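Local coordinates for protein 2,3-dihydroxybenzoate-AMP ligase (Mycobacterium smegmatis, PDB 5KEI) that belongs to the ANL superfamily of AMP-binding enzymes, in which a large AMP-binding region is followed by a smaller C-terminal domain, at residues 373-378 with 439-444. Sequence-based numbering, arbitrary orientation.
Sequences ENTQGR and RRFADG
Phe441 reaches from a beta hairpin of the ANL fold to the end of helix 369-374, where its ring rests lightly beside Asn374 and Thr375. The hairpin joins antiparallel strands 432-440 and 450-455, and Phe441 stands just past the first strand, its backbone bonded to that of Gly448. From CB the side chain heads toward the helix end, touching Glu451 of the neighbouring strand as well. CG lies anti to the residue's own carbonyl carbon (chi1 -60°), which carries the ring away from the turn of the hairpin. Phe441 CG is still 6.0 Å from Thr375 CG2. Further along, CD2 passes 4.8 Å from Thr375 CG2, and CE2 comes 4.5 Å from the same methyl. CE2 also makes the shortest approach of the pair, 4.4 Å to Asn374 O, while CZ at the tip lies 4.6 Å from that oxygen. Both neighbours sit obliquely to the ring. No hydrogen bond crosses between the segments, and the CA atoms of Thr375 and Phe441 are 9.3 Å apart, so the link is loose and made by CD2, CE2 and CZ of one ring. A firmer connection runs through the other hairpin strand: Gln376 and Gly377 form backbone hydrogen bonds with Leu450, and Gln376 OE1 accepts from Val452 N. Asn374 turns its amide back to its helix, ND2 bonding Glu370 O. Thr375, the first residue to leave helical geometry, splits its branches: CG2 lies beside the phenyl ring, whereas OG1 bonds Val371 O and weakly accepts Gly377 N at 3.4 Å, nearly straight at 166°.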
loop_
_atom_site.group_PDB
_atom_site.type_symbol
_atom_site.label_atom_id
_atom_site.label_comp_id
_atom_site.label_asym_id
_atom_site.label_seq_id
_atom_site.Cartn_x
_atom_site.Cartn_y
_atom_site.Cartn_z
ATOM N N GLU A 373 -19.482 14.993 1.076
ATOM C CA GLU A 373 -20.145 14.324 -0.033
ATOM C C GLU A 373 -19.519 14.667 -1.387
ATOM O O GLU A 373 -19.673 13.910 -2.334
ATOM C CB GLU A 373 -21.651 14.652 -0.035
ATOM C CG GLU A 373 -22.407 13.994 1.130
ATOM C CD GLU A 373 -23.930 14.201 1.119
ATOM O OE1 GLU A 373 -24.462 14.846 0.187
ATOM O OE2 GLU A 373 -24.600 13.707 2.059
ATOM N N ASN A 374 -18.787 15.772 -1.486
ATOM C CA ASN A 374 -18.263 16.159 -2.793
ATOM C C ASN A 374 -16.751 16.284 -2.887
ATOM O O ASN A 374 -16.240 16.729 -3.921
ATOM C CB ASN A 374 -18.879 17.486 -3.236
ATOM C CG ASN A 374 -20.375 17.404 -3.371
ATOM O OD1 ASN A 374 -20.890 17.056 -4.427
ATOM N ND2 ASN A 374 -21.084 17.728 -2.299
ATOM N N THR A 375 -16.036 15.936 -1.815
ATOM C CA THR A 375 -14.570 16.016 -1.834
ATOM C C THR A 375 -13.935 14.694 -1.416
ATOM O O THR A 375 -14.582 13.854 -0.799
ATOM C CB THR A 375 -14.017 17.160 -0.906
ATOM O OG1 THR A 375 -14.100 16.775 0.476
ATOM C CG2 THR A 375 -14.783 18.458 -1.122
ATOM N N GLN A 376 -12.662 14.512 -1.748
ATOM C CA GLN A 376 -11.913 13.384 -1.211
ATOM C C GLN A 376 -10.872 13.873 -0.182
ATOM O O GLN A 376 -9.764 13.336 -0.113
ATOM C CB GLN A 376 -11.235 12.585 -2.336
ATOM C CG GLN A 376 -12.179 11.758 -3.206
ATOM C CD GLN A 376 -13.190 12.593 -3.976
ATOM O OE1 GLN A 376 -12.835 13.331 -4.912
ATOM N NE2 GLN A 376 -14.472 12.475 -3.590
ATOM N N GLY A 377 -11.233 14.891 0.604
ATOM C CA GLY A 377 -10.419 15.327 1.735
ATOM C C GLY A 377 -9.252 16.259 1.445
ATOM O O GLY A 377 -9.191 16.883 0.385
ATOM N N ARG A 378 -8.333 16.385 2.399
ATOM C CA ARG A 378 -7.131 17.193 2.203
ATOM C C ARG A 378 -6.034 16.553 3.061
ATOM O O ARG A 378 -6.358 15.714 3.916
ATOM C CB ARG A 378 -7.385 18.694 2.547
ATOM C CG ARG A 378 -7.761 18.991 3.994
ATOM C CD ARG A 378 -8.074 20.479 4.251
ATOM N NE ARG A 378 -8.660 20.626 5.582
ATOM C CZ ARG A 378 -7.953 20.805 6.692
ATOM N NH1 ARG A 378 -6.639 20.899 6.626
ATOM N NH2 ARG A 378 -8.553 20.891 7.871
ATOM N N ARG A 439 -8.062 17.734 -8.831
ATOM C CA ARG A 439 -8.039 19.186 -8.745
ATOM C C ARG A 439 -8.242 19.561 -7.294
ATOM O O ARG A 439 -8.902 18.830 -6.551
ATOM C CB ARG A 439 -9.101 19.829 -9.640
ATOM C CG ARG A 439 -10.508 19.441 -9.314
ATOM C CD ARG A 439 -11.448 19.909 -10.395
ATOM N NE ARG A 439 -12.833 19.608 -10.060
ATOM C CZ ARG A 439 -13.882 20.140 -10.680
ATOM N NH1 ARG A 439 -13.694 20.995 -11.681
ATOM N NH2 ARG A 439 -15.118 19.821 -10.305
ATOM N N ARG A 440 -7.616 20.660 -6.884
ATOM C CA ARG A 440 -7.832 21.240 -5.565
ATOM C C ARG A 440 -8.643 22.502 -5.761
ATOM O O ARG A 440 -8.194 23.432 -6.435
ATOM C CB ARG A 440 -6.515 21.551 -4.870
ATOM C CG ARG A 440 -6.679 22.329 -3.562
ATOM C CD ARG A 440 -5.354 22.436 -2.803
ATOM N NE ARG A 440 -4.236 22.639 -3.723
ATOM C CZ ARG A 440 -2.955 22.481 -3.398
ATOM N NH1 ARG A 440 -2.621 22.121 -2.162
ATOM N NH2 ARG A 440 -2.008 22.677 -4.313
ATOM N N PHE A 441 -9.852 22.525 -5.211
ATOM C CA PHE A 441 -10.715 23.696 -5.345
ATOM C C PHE A 441 -10.037 24.931 -4.739
ATOM O O PHE A 441 -9.506 24.878 -3.619
ATOM C CB PHE A 441 -12.072 23.448 -4.680
ATOM C CG PHE A 441 -12.830 22.283 -5.254
ATOM C CD1 PHE A 441 -13.573 22.429 -6.415
ATOM C CD2 PHE A 441 -12.816 21.048 -4.623
ATOM C CE1 PHE A 441 -14.279 21.357 -6.951
ATOM C CE2 PHE A 441 -13.517 19.971 -5.152
ATOM C CZ PHE A 441 -14.248 20.122 -6.315
ATOM N N ALA A 442 -10.041 26.035 -5.484
ATOM C CA ALA A 442 -9.375 27.261 -5.030
ATOM C C ALA A 442 -10.360 28.262 -4.415
ATOM O O ALA A 442 -9.952 29.213 -3.764
ATOM C CB ALA A 442 -8.614 27.913 -6.187
ATOM N N ASP A 443 -11.652 28.024 -4.618
ATOM C CA ASP A 443 -12.699 28.971 -4.239
ATOM C C ASP A 443 -13.979 28.196 -3.861
ATOM O O ASP A 443 -14.084 26.999 -4.129
ATOM C CB ASP A 443 -12.945 29.951 -5.401
ATOM C CG ASP A 443 -13.986 31.017 -5.082
ATOM O OD1 ASP A 443 -14.306 31.224 -3.885
ATOM O OD2 ASP A 443 -14.490 31.650 -6.042
ATOM N N GLY A 444 -14.937 28.869 -3.227
ATOM C CA GLY A 444 -16.175 28.236 -2.820
ATOM C C GLY A 444 -16.094 27.572 -1.455
ATOM O O GLY A 444 -15.090 27.717 -0.742
#